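Local structure of DNA polymerase III, beta subunit (Thermotoga maritima, 1VPK) at residues Met149-Val153 against Leu178-Ala182; Arg164-Phe170 against Val248-Pro253; Ser183-Arg187 against Phe334-Val338; Arg187-Glu193 against Gly367-Val372. The protein probably acts as a ring-shaped sliding clamp, a head-to-tail homodimer around DNA that tethers DNA polymerase to its template and makes synthesis processive. The contacts are given in a common frame with arbitrary orientation. Numbering follows the deposited sequence.

Contact 1: residues Met149-Val153 against Leu178-Ala182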
loop_
_atom_site.group_PDB
_atom_site.type_symbol
_atom_site.label_atom_id
_atom_site.label_comp_id
_atom_site.label_asym_id
_atom_site.label_seq_id
_atom_site.Cartn_x
_atom_site.Cartn_y
_atom_site.Cartn_z
ATOM N N MET A 149 -0.985 4.545 -25.214
ATOM C CA MET A 149 -2.227 5.215 -25.472
ATOM C C MET A 149 -3.281 4.798 -24.447
ATOM O O MET A 149 -3.993 5.648 -23.927
ATOM C CB MET A 149 -2.727 4.897 -26.873
ATOM C CG MET A 149 -1.801 5.376 -28.025
ATOM S SD MET A 149 -2.546 5.051 -29.624
ATOM C CE MET A 149 -3.903 6.197 -29.551
ATOM N N VAL A 150 -3.364 3.504 -24.109
ATOM C CA VAL A 150 -4.416 3.048 -23.195
ATOM C C VAL A 150 -4.185 3.654 -21.806
ATOM O O VAL A 150 -5.114 4.184 -21.183
ATOM C CB VAL A 150 -4.507 1.507 -23.142
ATOM C CG1 VAL A 150 -5.447 1.048 -22.041
ATOM C CG2 VAL A 150 -5.008 0.942 -24.484
ATOM N N GLU A 151 -2.950 3.596 -21.352
ATOM C CA GLU A 151 -2.563 4.082 -20.041
ATOM C C GLU A 151 -2.786 5.621 -19.909
ATOM O O GLU A 151 -3.056 6.133 -18.817
ATOM C CB GLU A 151 -1.088 3.720 -19.808
ATOM C CG GLU A 151 -0.411 4.350 -18.560
ATOM N N LYS A 152 -2.675 6.342 -21.023
ATOM C CA LYS A 152 -2.853 7.789 -20.997
ATOM C C LYS A 152 -4.315 8.197 -20.914
ATOM O O LYS A 152 -4.593 9.332 -20.577
ATOM C CB LYS A 152 -2.093 8.450 -22.174
ATOM C CG LYS A 152 -0.648 8.670 -21.813
ATOM C CD LYS A 152 0.187 9.235 -22.912
ATOM C CE LYS A 152 1.673 9.294 -22.450
ATOM N NZ LYS A 152 2.530 10.281 -23.220
ATOM N N VAL A 153 -5.254 7.275 -21.140
ATOM C CA VAL A 153 -6.669 7.623 -21.076
ATOM C C VAL A 153 -7.523 6.877 -20.057
ATOM O O VAL A 153 -8.508 7.433 -19.609
ATOM C CB VAL A 153 -7.399 7.479 -22.462
ATOM C CG1 VAL A 153 -6.617 8.264 -23.591
ATOM C CG2 VAL A 153 -7.606 6.039 -22.828
ATOM N N LEU A 178 -5.556 6.316 -35.046
ATOM C CA LEU A 178 -6.343 5.787 -33.947
ATOM C C LEU A 178 -6.391 6.812 -32.850
ATOM O O LEU A 178 -5.369 7.395 -32.481
ATOM C CB LEU A 178 -5.696 4.520 -33.368
ATOM C CG LEU A 178 -6.289 3.910 -32.099
ATOM C CD1 LEU A 178 -7.637 3.326 -32.402
ATOM C CD2 LEU A 178 -5.383 2.816 -31.543
ATOM N N ARG A 179 -7.593 7.001 -32.328
ATOM C CA ARG A 179 -7.844 7.848 -31.187
ATOM C C ARG A 179 -8.604 7.041 -30.175
ATOM O O ARG A 179 -9.538 6.340 -30.511
ATOM C CB ARG A 179 -8.689 9.054 -31.596
ATOM C CG ARG A 179 -9.121 9.972 -30.454
ATOM C CD ARG A 179 -10.042 11.129 -30.937
ATOM N NE ARG A 179 -9.383 12.106 -31.794
ATOM C CZ ARG A 179 -9.953 13.267 -32.166
ATOM N NH1 ARG A 179 -11.161 13.595 -31.737
ATOM N NH2 ARG A 179 -9.311 14.103 -32.927
ATOM N N LEU A 180 -8.191 7.188 -28.922
ATOM C CA LEU A 180 -8.864 6.648 -27.799
ATOM C C LEU A 180 -9.375 7.766 -26.920
ATOM O O LEU A 180 -8.676 8.750 -26.714
ATOM C CB LEU A 180 -7.891 5.808 -26.982
ATOM C CG LEU A 180 -7.269 4.580 -27.626
ATOM C CD1 LEU A 180 -6.429 3.828 -26.551
ATOM C CD2 LEU A 180 -8.363 3.678 -28.231
ATOM N N VAL A 181 -10.582 7.594 -26.388
ATOM C CA VAL A 181 -11.212 8.606 -25.546
ATOM C C VAL A 181 -11.869 7.953 -24.351
ATOM O O VAL A 181 -12.494 6.926 -24.476
ATOM C CB VAL A 181 -12.301 9.409 -26.303
ATOM C CG1 VAL A 181 -12.686 10.695 -25.517
ATOM C CG2 VAL A 181 -11.808 9.819 -27.655
ATOM N N ALA A 182 -11.736 8.576 -23.196
ATOM C CA ALA A 182 -12.429 8.113 -22.010
ATOM C C ALA A 182 -12.866 9.307 -21.214
ATOM O O ALA A 182 -12.162 10.337 -21.190
ATOM C CB ALA A 182 -11.506 7.195 -21.147
#
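Residues 149-153 of helix 143-153 lie over strand 177-183, running roughly along it. Over 149-153 and 178-182 the two run in nearly the same direction. Their axes are 25° apart and come within 8.4 Å. The backbones draw closest at their C-terminal ends, where the CA atoms of V153 and A182 are 5.9 Å apart. No hydrogen bond joins the two segments, and the contact is apolar. M149 and V153, one helical turn apart, direct their CA-to-CB bonds toward the strand. L178, L180 and A182 do the same from the strand, while R179 and V181 point away. This is the helix-on-sheet layer of the central clamp domain. In DNA clamps of this family the helices line the inside of the ring and the sheets form its outer layer. L180 has the most surface covered. Its CD1 lies 3.9 Å from M149 CB and 3.8 Å from V150 CG2, and its CB is 4.2 Å from V153 CG2. M149 reaches along the strand to L178, with SD 4.1 Å from L178 CD2 and CE 3.5 Å from L178 O. At the other end, the small side chain of A182 lets the helix backbone approach, and A182 CB sits 3.4 Å from V153 O. On the far side of the strand, R179 forms a salt bridge with E192. V150 also packs on M210 and Q214 of helix 207-218.

Contact 2: residues Arg164-Phe170 against Val248-Pro253; sequences RNLNGVF and VDAEFP
Segment 164-170 starts as a loop and enters strand 168-174 at G168. Segment 248-253 is irregular and extended, apart from an inverse gamma turn centred on D249. The CA atoms come closest at N165 and F252, 5.2 Å apart. R164 donates from NH1 to D249 O (3.3 Å, 136°), and R164 O meets V248 CG1 at 3.8 Å. N165, with chi1 p, sets its CB 4.0 Å from A250 CB and 3.4 Å from E251 O. N165 O lies at the edge of the F252 ring, 3.1 Å from CD1. The loop after strand 241-246 packs on the loop before strand 168-174 and on F170, all in the central clamp domain. L166 (chi1 m, chi2 t) places CD2 3.6 Å from P253 CG and 4.0 Å from F252 CE1. F170 and F252, both chi1 t, have rings 13° from parallel but slid apart, centroids 4.8 Å apart. Each CB covers the other ring: F170 CB is 3.6 Å from the F252 centroid, F252 CB 3.8 Å from that of F170.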
loop_
_atom_site.group_PDB
_atom_site.type_symbol
_atom_site.label_atom_id
_atom_site.label_comp_id
_atom_site.label_asym_id
_atom_site.label_seq_id
_atom_site.Cartn_x
_atom_site.Cartn_y
_atom_site.Cartn_z
ATOM N N ARG A 164 -23.210 3.053 -18.433
ATOM C CA ARG A 164 -22.766 2.122 -19.477
ATOM C C ARG A 164 -21.977 2.839 -20.580
ATOM O O ARG A 164 -20.992 2.295 -21.081
ATOM C CB ARG A 164 -23.947 1.318 -20.076
ATOM C CG ARG A 164 -24.653 0.411 -19.074
ATOM C CD ARG A 164 -26.038 -0.106 -19.561
ATOM N NE ARG A 164 -26.811 0.998 -20.127
ATOM C CZ ARG A 164 -27.095 1.197 -21.423
ATOM N NH1 ARG A 164 -26.736 0.334 -22.376
ATOM N NH2 ARG A 164 -27.764 2.295 -21.757
ATOM N N ASN A 165 -22.382 4.067 -20.902
ATOM C CA ASN A 165 -21.818 4.798 -22.025
ATOM C C ASN A 165 -20.490 5.484 -21.720
ATOM O O ASN A 165 -19.829 5.945 -22.649
ATOM C CB ASN A 165 -22.822 5.810 -22.591
ATOM C CG ASN A 165 -23.079 6.988 -21.672
ATOM O OD1 ASN A 165 -22.963 6.904 -20.459
ATOM N ND2 ASN A 165 -23.485 8.089 -22.263
ATOM N N LEU A 166 -20.138 5.575 -20.430
ATOM C CA LEU A 166 -18.867 6.133 -19.955
ATOM C C LEU A 166 -17.912 5.127 -19.252
ATOM O O LEU A 166 -16.728 5.450 -19.002
ATOM C CB LEU A 166 -19.174 7.282 -19.000
ATOM C CG LEU A 166 -19.839 8.515 -19.653
ATOM C CD1 LEU A 166 -20.132 9.555 -18.590
ATOM C CD2 LEU A 166 -18.993 9.121 -20.796
ATOM N N ASN A 167 -18.431 3.943 -18.941
ATOM C CA ASN A 167 -17.702 2.886 -18.265
ATOM C C ASN A 167 -16.876 2.090 -19.297
ATOM O O ASN A 167 -17.154 0.912 -19.597
ATOM C CB ASN A 167 -18.700 1.964 -17.539
ATOM C CG ASN A 167 -18.009 0.860 -16.721
ATOM O OD1 ASN A 167 -18.303 -0.300 -16.892
ATOM N ND2 ASN A 167 -17.057 1.252 -15.842
ATOM N N GLY A 168 -15.879 2.763 -19.866
ATOM C CA GLY A 168 -15.118 2.186 -20.955
ATOM C C GLY A 168 -14.291 3.202 -21.696
ATOM O O GLY A 168 -14.179 4.374 -21.289
ATOM N N VAL A 169 -13.690 2.736 -22.785
ATOM C CA VAL A 169 -12.866 3.558 -23.639
ATOM C C VAL A 169 -13.392 3.432 -25.057
ATOM O O VAL A 169 -13.678 2.336 -25.544
ATOM C CB VAL A 169 -11.386 3.132 -23.636
ATOM C CG1 VAL A 169 -10.538 4.055 -24.579
ATOM C CG2 VAL A 169 -10.811 3.122 -22.227
ATOM N N PHE A 170 -13.504 4.588 -25.692
ATOM C CA PHE A 170 -14.049 4.712 -27.030
ATOM C C PHE A 170 -12.896 4.720 -28.015
ATOM O O PHE A 170 -11.923 5.470 -27.853
ATOM C CB PHE A 170 -14.910 5.995 -27.111
ATOM C CG PHE A 170 -15.747 6.101 -28.369
ATOM C CD1 PHE A 170 -16.708 5.143 -28.675
ATOM C CD2 PHE A 170 -15.592 7.186 -29.230
ATOM C CE1 PHE A 170 -17.466 5.253 -29.825
ATOM C CE2 PHE A 170 -16.358 7.288 -30.398
ATOM C CZ PHE A 170 -17.288 6.332 -30.681
ATOM N N VAL A 248 -19.696 -2.340 -26.401
ATOM C CA VAL A 248 -20.789 -1.869 -25.556
ATOM C C VAL A 248 -22.003 -1.382 -26.393
ATOM O O VAL A 248 -21.856 -0.604 -27.324
ATOM C CB VAL A 248 -20.343 -0.810 -24.571
ATOM C CG1 VAL A 248 -21.507 -0.385 -23.696
ATOM C CG2 VAL A 248 -19.193 -1.355 -23.709
ATOM N N ASP A 249 -23.189 -1.835 -26.037
ATOM C CA ASP A 249 -24.402 -1.394 -26.711
ATOM C C ASP A 249 -24.898 -0.053 -26.158
ATOM O O ASP A 249 -25.968 0.038 -25.556
ATOM C CB ASP A 249 -25.466 -2.441 -26.555
ATOM C CG ASP A 249 -26.694 -2.121 -27.332
ATOM O OD1 ASP A 249 -26.679 -1.148 -28.117
ATOM O OD2 ASP A 249 -27.675 -2.839 -27.153
ATOM N N ALA A 250 -24.098 0.978 -26.343
ATOM C CA ALA A 250 -24.439 2.274 -25.840
ATOM C C ALA A 250 -23.735 3.255 -26.721
ATOM O O ALA A 250 -22.673 2.957 -27.283
ATOM C CB ALA A 250 -23.984 2.417 -24.397
ATOM N N GLU A 251 -24.284 4.456 -26.793
ATOM C CA GLU A 251 -23.706 5.524 -27.592
ATOM C C GLU A 251 -22.780 6.394 -26.751
ATOM O O GLU A 251 -23.183 6.990 -25.751
ATOM C CB GLU A 251 -24.838 6.337 -28.193
ATOM C CG GLU A 251 -24.399 7.344 -29.208
ATOM C CD GLU A 251 -25.582 8.077 -29.825
ATOM O OE1 GLU A 251 -26.644 7.434 -30.038
ATOM O OE2 GLU A 251 -25.436 9.289 -30.087
ATOM N N PHE A 252 -21.510 6.439 -27.127
ATOM C CA PHE A 252 -20.554 7.253 -26.383
ATOM C C PHE A 252 -20.949 8.726 -26.652
ATOM O O PHE A 252 -21.313 9.036 -27.771
ATOM C CB PHE A 252 -19.125 6.938 -26.840
ATOM C CG PHE A 252 -18.073 7.563 -25.996
ATOM C CD1 PHE A 252 -17.862 7.122 -24.700
ATOM C CD2 PHE A 252 -17.307 8.614 -26.478
ATOM C CE1 PHE A 252 -16.904 7.719 -23.897
ATOM C CE2 PHE A 252 -16.353 9.220 -25.697
ATOM C CZ PHE A 252 -16.131 8.768 -24.401
ATOM N N PRO A 253 -20.935 9.606 -25.624
ATOM C CA PRO A 253 -21.310 11.027 -25.804
ATOM C C PRO A 253 -20.530 11.736 -26.887
ATOM O O PRO A 253 -19.398 11.354 -27.199
ATOM C CB PRO A 253 -20.921 11.677 -24.490
ATOM C CG PRO A 253 -20.806 10.620 -23.534
ATOM C CD PRO A 253 -20.559 9.321 -24.236
#

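Contact 3: residues Ser183-Arg187 against Phe334-Val338; sequences SDGFR and FIEDV
A turn of the central clamp domain meets a helix of the C-terminal domain through a salt-bridge network of D184, R187 and D337. Segment 183-187 links strands 177-183 and 187-194. S183 OG accepts from G185 N (3.1 Å), an ST turn. D184 OD1 accepts from F186 N and R187 N (2.9 Å each), an Asx turn and an Asx motif. G185 has a positive phi of 88°. Segment 334-338 is part of helix 332-341. The CA atoms come closest at R187 and F334, 7.3 Å apart. F334 (chi1 m, chi2 -28°) lays its ring against the turn. F186 CB is 3.5 Å from F334 CE2, and the two rings are slid apart, with centroids 5.8 Å apart and planes at 29°. R187 CG sits over a face of the F334 ring, 4.1 Å from its centroid. F334 O accepts from a water (2.7 Å) that itself accepts from R187 NH2 (3.0 Å). Three residues on, D337 (chi1 m) directs its CA-to-CB bond toward segment 183-187, and its OD1 has a salt bridge with K340. R187 has chi1 37° and chi2 78°. Its NE bonds D184 OD2 at 2.8 Å, and its NH2 donates to D337 OD2 at 2.9 Å and 173°.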
loop_
_atom_site.group_PDB
_atom_site.type_symbol
_atom_site.label_atom_id
_atom_site.label_comp_id
_atom_site.label_asym_id
_atom_site.label_seq_id
_atom_site.Cartn_x
_atom_site.Cartn_y
_atom_site.Cartn_z
ATOM N N SER A 183 -14.013 9.175 -20.552
ATOM C CA SER A 183 -14.573 10.255 -19.754
ATOM C C SER A 183 -15.495 9.699 -18.686
ATOM O O SER A 183 -16.028 8.600 -18.845
ATOM C CB SER A 183 -15.397 11.192 -20.639
ATOM O OG SER A 183 -16.020 12.185 -19.846
ATOM N N ASP A 184 -15.696 10.479 -17.624
ATOM C CA ASP A 184 -16.609 10.137 -16.578
ATOM C C ASP A 184 -17.640 11.224 -16.351
ATOM O O ASP A 184 -18.328 11.237 -15.312
ATOM C CB ASP A 184 -15.851 9.822 -15.291
ATOM C CG ASP A 184 -15.153 11.036 -14.674
ATOM O OD1 ASP A 184 -15.221 12.193 -15.199
ATOM O OD2 ASP A 184 -14.508 10.796 -13.638
ATOM N N GLY A 185 -17.753 12.144 -17.311
ATOM C CA GLY A 185 -18.692 13.265 -17.179
ATOM C C GLY A 185 -18.135 14.493 -16.480
ATOM O O GLY A 185 -18.650 15.608 -16.643
ATOM N N PHE A 186 -17.086 14.312 -15.681
ATOM C CA PHE A 186 -16.421 15.437 -15.036
ATOM C C PHE A 186 -15.109 15.777 -15.749
ATOM O O PHE A 186 -14.650 16.908 -15.724
ATOM C CB PHE A 186 -16.102 15.101 -13.586
ATOM C CG PHE A 186 -17.313 14.937 -12.693
ATOM C CD1 PHE A 186 -18.084 16.022 -12.335
ATOM C CD2 PHE A 186 -17.624 13.696 -12.146
ATOM C CE1 PHE A 186 -19.184 15.863 -11.461
ATOM C CE2 PHE A 186 -18.699 13.539 -11.285
ATOM C CZ PHE A 186 -19.473 14.613 -10.947
ATOM N N ARG A 187 -14.478 14.771 -16.322
ATOM C CA ARG A 187 -13.208 14.963 -17.007
ATOM C C ARG A 187 -13.088 13.943 -18.134
ATOM O O ARG A 187 -13.865 12.994 -18.218
ATOM C CB ARG A 187 -12.006 14.907 -16.029
ATOM C CG ARG A 187 -12.061 13.903 -14.868
ATOM C CD ARG A 187 -11.738 12.502 -15.328
ATOM N NE ARG A 187 -11.834 11.529 -14.238
ATOM C CZ ARG A 187 -10.935 11.344 -13.283
ATOM N NH1 ARG A 187 -11.140 10.408 -12.375
ATOM N NH2 ARG A 187 -9.831 12.041 -13.239
ATOM N N PHE A 334 -8.896 15.825 -9.657
ATOM C CA PHE A 334 -9.001 15.648 -11.108
ATOM C C PHE A 334 -7.841 16.300 -11.853
ATOM O O PHE A 334 -7.434 15.807 -12.911
ATOM C CB PHE A 334 -10.317 16.168 -11.647
ATOM C CG PHE A 334 -11.522 15.400 -11.221
ATOM C CD1 PHE A 334 -11.477 14.051 -10.904
ATOM C CD2 PHE A 334 -12.749 16.022 -11.230
ATOM C CE1 PHE A 334 -12.649 13.357 -10.541
ATOM C CE2 PHE A 334 -13.893 15.358 -10.895
ATOM C CZ PHE A 334 -13.852 14.008 -10.539
ATOM N N ILE A 335 -7.285 17.382 -11.308
ATOM C CA ILE A 335 -6.171 18.055 -11.960
ATOM C C ILE A 335 -4.956 17.216 -11.700
ATOM O O ILE A 335 -4.145 16.995 -12.610
ATOM C CB ILE A 335 -5.883 19.482 -11.397
ATOM C CG1 ILE A 335 -7.104 20.409 -11.437
ATOM C CG2 ILE A 335 -4.676 20.139 -12.148
ATOM C CD1 ILE A 335 -7.602 20.679 -12.780
ATOM N N GLU A 336 -4.782 16.786 -10.443
ATOM C CA GLU A 336 -3.676 15.936 -10.109
ATOM C C GLU A 336 -3.618 14.618 -10.930
ATOM O O GLU A 336 -2.561 14.209 -11.347
ATOM C CB GLU A 336 -3.666 15.634 -8.605
ATOM C CG GLU A 336 -2.515 14.731 -8.168
ATOM C CD GLU A 336 -1.154 15.351 -8.461
ATOM O OE1 GLU A 336 -0.771 16.353 -7.756
ATOM O OE2 GLU A 336 -0.466 14.846 -9.403
ATOM N N ASP A 337 -4.743 13.949 -11.128
ATOM C CA ASP A 337 -4.804 12.751 -11.990
ATOM C C ASP A 337 -4.206 12.977 -13.366
ATOM O O ASP A 337 -3.444 12.177 -13.832
ATOM C CB ASP A 337 -6.258 12.347 -12.188
ATOM C CG ASP A 337 -6.853 11.645 -10.994
ATOM O OD1 ASP A 337 -6.113 11.154 -10.115
ATOM O OD2 ASP A 337 -8.091 11.524 -10.966
ATOM N N VAL A 338 -4.559 14.083 -14.014
ATOM C CA VAL A 338 -3.980 14.463 -15.318
ATOM C C VAL A 338 -2.446 14.553 -15.283
ATOM O O VAL A 338 -1.748 13.974 -16.124
ATOM C CB VAL A 338 -4.613 15.814 -15.813
ATOM C CG1 VAL A 338 -3.899 16.350 -16.938
ATOM C CG2 VAL A 338 -6.122 15.655 -16.203
HETATM O O HOH W 1 -8.676 14.303 -14.754
#

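Contact 4: residues Arg187-Glu193 against Gly367-Val372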
loop_
_atom_site.group_PDB
_atom_site.type_symbol
_atom_site.label_atom_id
_atom_site.label_comp_id
_atom_site.label_asym_id
_atom_site.label_seq_id
_atom_site.Cartn_x
_atom_site.Cartn_y
_atom_site.Cartn_z
ATOM N N ARG A 187 -14.478 14.771 -16.322
ATOM C CA ARG A 187 -13.208 14.963 -17.007
ATOM C C ARG A 187 -13.088 13.943 -18.134
ATOM O O ARG A 187 -13.865 12.994 -18.218
ATOM C CB ARG A 187 -12.006 14.907 -16.029
ATOM C CG ARG A 187 -12.061 13.903 -14.868
ATOM C CD ARG A 187 -11.738 12.502 -15.328
ATOM N NE ARG A 187 -11.834 11.529 -14.238
ATOM C CZ ARG A 187 -10.935 11.344 -13.283
ATOM N NH1 ARG A 187 -11.140 10.408 -12.375
ATOM N NH2 ARG A 187 -9.831 12.041 -13.239
ATOM N N LEU A 188 -12.124 14.181 -19.010
ATOM C CA LEU A 188 -11.974 13.437 -20.232
ATOM C C LEU A 188 -10.493 13.383 -20.584
ATOM O O LEU A 188 -9.742 14.349 -20.358
ATOM C CB LEU A 188 -12.782 14.117 -21.329
ATOM C CG LEU A 188 -12.605 13.602 -22.773
ATOM C CD1 LEU A 188 -13.879 13.839 -23.563
ATOM C CD2 LEU A 188 -11.465 14.329 -23.461
ATOM N N ALA A 189 -10.090 12.243 -21.104
ATOM C CA ALA A 189 -8.744 12.023 -21.606
ATOM C C ALA A 189 -8.837 11.582 -23.058
ATOM O O ALA A 189 -9.693 10.761 -23.402
ATOM C CB ALA A 189 -8.040 10.930 -20.797
ATOM N N LEU A 190 -7.941 12.117 -23.886
ATOM C CA LEU A 190 -7.906 11.756 -25.271
ATOM C C LEU A 190 -6.471 11.522 -25.737
ATOM O O LEU A 190 -5.620 12.331 -25.446
ATOM C CB LEU A 190 -8.511 12.907 -26.074
ATOM C CG LEU A 190 -8.703 12.757 -27.577
ATOM C CD1 LEU A 190 -9.826 13.708 -27.996
ATOM C CD2 LEU A 190 -7.414 13.093 -28.362
ATOM N N ALA A 191 -6.259 10.451 -26.509
ATOM C CA ALA A 191 -4.949 10.106 -27.064
ATOM C C ALA A 191 -5.161 9.759 -28.546
ATOM O O ALA A 191 -6.122 9.036 -28.893
ATOM C CB ALA A 191 -4.351 8.864 -26.304
ATOM N N GLU A 192 -4.274 10.244 -29.404
ATOM C CA GLU A 192 -4.361 9.977 -30.833
ATOM C C GLU A 192 -2.961 9.745 -31.409
ATOM O O GLU A 192 -2.018 10.499 -31.112
ATOM C CB GLU A 192 -5.017 11.174 -31.509
ATOM C CG GLU A 192 -5.197 11.084 -32.994
ATOM C CD GLU A 192 -5.932 12.299 -33.525
ATOM O OE1 GLU A 192 -7.177 12.305 -33.414
ATOM O OE2 GLU A 192 -5.270 13.226 -34.024
ATOM N N GLU A 193 -2.816 8.719 -32.244
ATOM C CA GLU A 193 -1.517 8.431 -32.854
ATOM C C GLU A 193 -1.703 7.932 -34.269
ATOM O O GLU A 193 -2.656 7.185 -34.588
ATOM C CB GLU A 193 -0.783 7.320 -32.079
ATOM C CG GLU A 193 -0.354 7.691 -30.657
ATOM C CD GLU A 193 0.898 8.503 -30.622
ATOM O OE1 GLU A 193 1.486 8.724 -31.694
ATOM O OE2 GLU A 193 1.301 8.916 -29.514
ATOM N N GLY A 367 -1.253 15.159 -29.778
ATOM C CA GLY A 367 -1.742 13.802 -29.728
ATOM C C GLY A 367 -2.369 13.399 -28.414
ATOM O O GLY A 367 -3.055 12.371 -28.370
ATOM N N TYR A 368 -2.160 14.220 -27.375
ATOM C CA TYR A 368 -2.640 13.955 -26.017
ATOM C C TYR A 368 -3.282 15.176 -25.391
ATOM O O TYR A 368 -2.674 16.257 -25.370
ATOM C CB TYR A 368 -1.490 13.436 -25.140
ATOM C CG TYR A 368 -1.001 12.101 -25.642
ATOM C CD1 TYR A 368 -0.016 12.022 -26.631
ATOM C CD2 TYR A 368 -1.581 10.924 -25.198
ATOM C CE1 TYR A 368 0.395 10.803 -27.128
ATOM C CE2 TYR A 368 -1.167 9.694 -25.688
ATOM C CZ TYR A 368 -0.186 9.643 -26.655
ATOM O OH TYR A 368 0.220 8.434 -27.125
ATOM N N LEU A 369 -4.511 15.030 -24.882
ATOM C CA LEU A 369 -5.158 16.157 -24.222
ATOM C C LEU A 369 -6.205 15.713 -23.206
ATOM O O LEU A 369 -6.797 14.609 -23.299
ATOM C CB LEU A 369 -5.778 17.122 -25.220
ATOM C CG LEU A 369 -7.096 16.830 -25.911
ATOM C CD1 LEU A 369 -8.307 17.087 -25.036
ATOM C CD2 LEU A 369 -7.179 17.692 -27.110
ATOM N N TYR A 370 -6.386 16.580 -22.227
ATOM C CA TYR A 370 -7.247 16.321 -21.077
ATOM C C TYR A 370 -8.183 17.467 -20.889
ATOM O O TYR A 370 -7.783 18.572 -21.053
ATOM C CB TYR A 370 -6.406 16.095 -19.799
ATOM C CG TYR A 370 -5.473 14.944 -20.028
ATOM C CD1 TYR A 370 -5.892 13.643 -19.810
ATOM C CD2 TYR A 370 -4.183 15.148 -20.541
ATOM C CE1 TYR A 370 -5.022 12.545 -20.075
ATOM C CE2 TYR A 370 -3.319 14.068 -20.789
ATOM C CZ TYR A 370 -3.752 12.790 -20.571
ATOM O OH TYR A 370 -2.937 11.726 -20.792
ATOM N N ILE A 371 -9.420 17.185 -20.502
ATOM C CA ILE A 371 -10.441 18.208 -20.210
ATOM C C ILE A 371 -10.901 17.964 -18.758
ATOM O O ILE A 371 -11.092 16.787 -18.344
ATOM C CB ILE A 371 -11.679 18.084 -21.157
ATOM C CG1 ILE A 371 -11.266 18.182 -22.645
ATOM C CG2 ILE A 371 -12.759 19.109 -20.781
ATOM C CD1 ILE A 371 -10.851 19.531 -23.061
ATOM N N VAL A 372 -10.969 19.040 -17.967
ATOM C CA VAL A 372 -11.562 19.015 -16.629
ATOM C C VAL A 372 -12.643 20.107 -16.572
ATOM O O VAL A 372 -12.418 21.238 -16.985
ATOM C CB VAL A 372 -10.501 19.228 -15.514
ATOM C CG1 VAL A 372 -11.101 18.945 -14.133
ATOM C CG2 VAL A 372 -9.307 18.284 -15.689
#
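Y368, L188 and L190 have the most surface covered. They sit on two antiparallel strands whose axes come within 4.6 Å at an angle of 173°. L188 forms a hydrogen-bonded pair with I371: L188 N to I371 O and I371 N to L188 O are both 2.9 Å. L190 pairs likewise with L369, with L190 N to L369 O at 2.8 Å and L369 N to L190 O at 3.0 Å. These four side chains share one face of the sheet. There L188 CD2 meets I371 CG1 at 3.9 Å, and L190 CB meets L369 CG at 4.2 Å. Y368 lies on the other face with A189, A191 and Y370. It faces A191 in a non-hydrogen-bonded pair, and its CE2 is 3.3 Å from A191 CB. Y368 OH donates to E193 OE2 at 2.7 Å, and its ring makes a cation-pi contact with K152. Y370 CE1 packs on A189 CB at 3.5 Å, while its OH bonds K152 O. The ladder ends where E192 N donates to G367 O at 2.7 Å. These backbone bonds join strands of the central and C-terminal domains, so one sheet spans the domain boundary, as in other clamps of this family.

Overall arrangement
Contacts 1, 2 and 4 all reach one antiparallel sheet, in which strands 168-174, 177-183, 187-194 and 368-372 are successive neighbours. Contact 1 is about 7 Å from contact 4 between centres. The R179 NE to E192 OE1 salt bridge (2.7 Å) and the approach of K152 CD to Y368 CE2 (3.1 Å) link them. Contact 2 meets contact 1 where V181 O lies 2.8 Å from F170 N, a probable hydrogen bond. Contacts 3 and 4 share R187, and their centres are about 10 Å apart. V338 CG2 also packs 3.6 Å from Y370 CB. Contacts 1 and 2 stay within the central domain, whereas contacts 3 and 4 join it to the C-terminal domain.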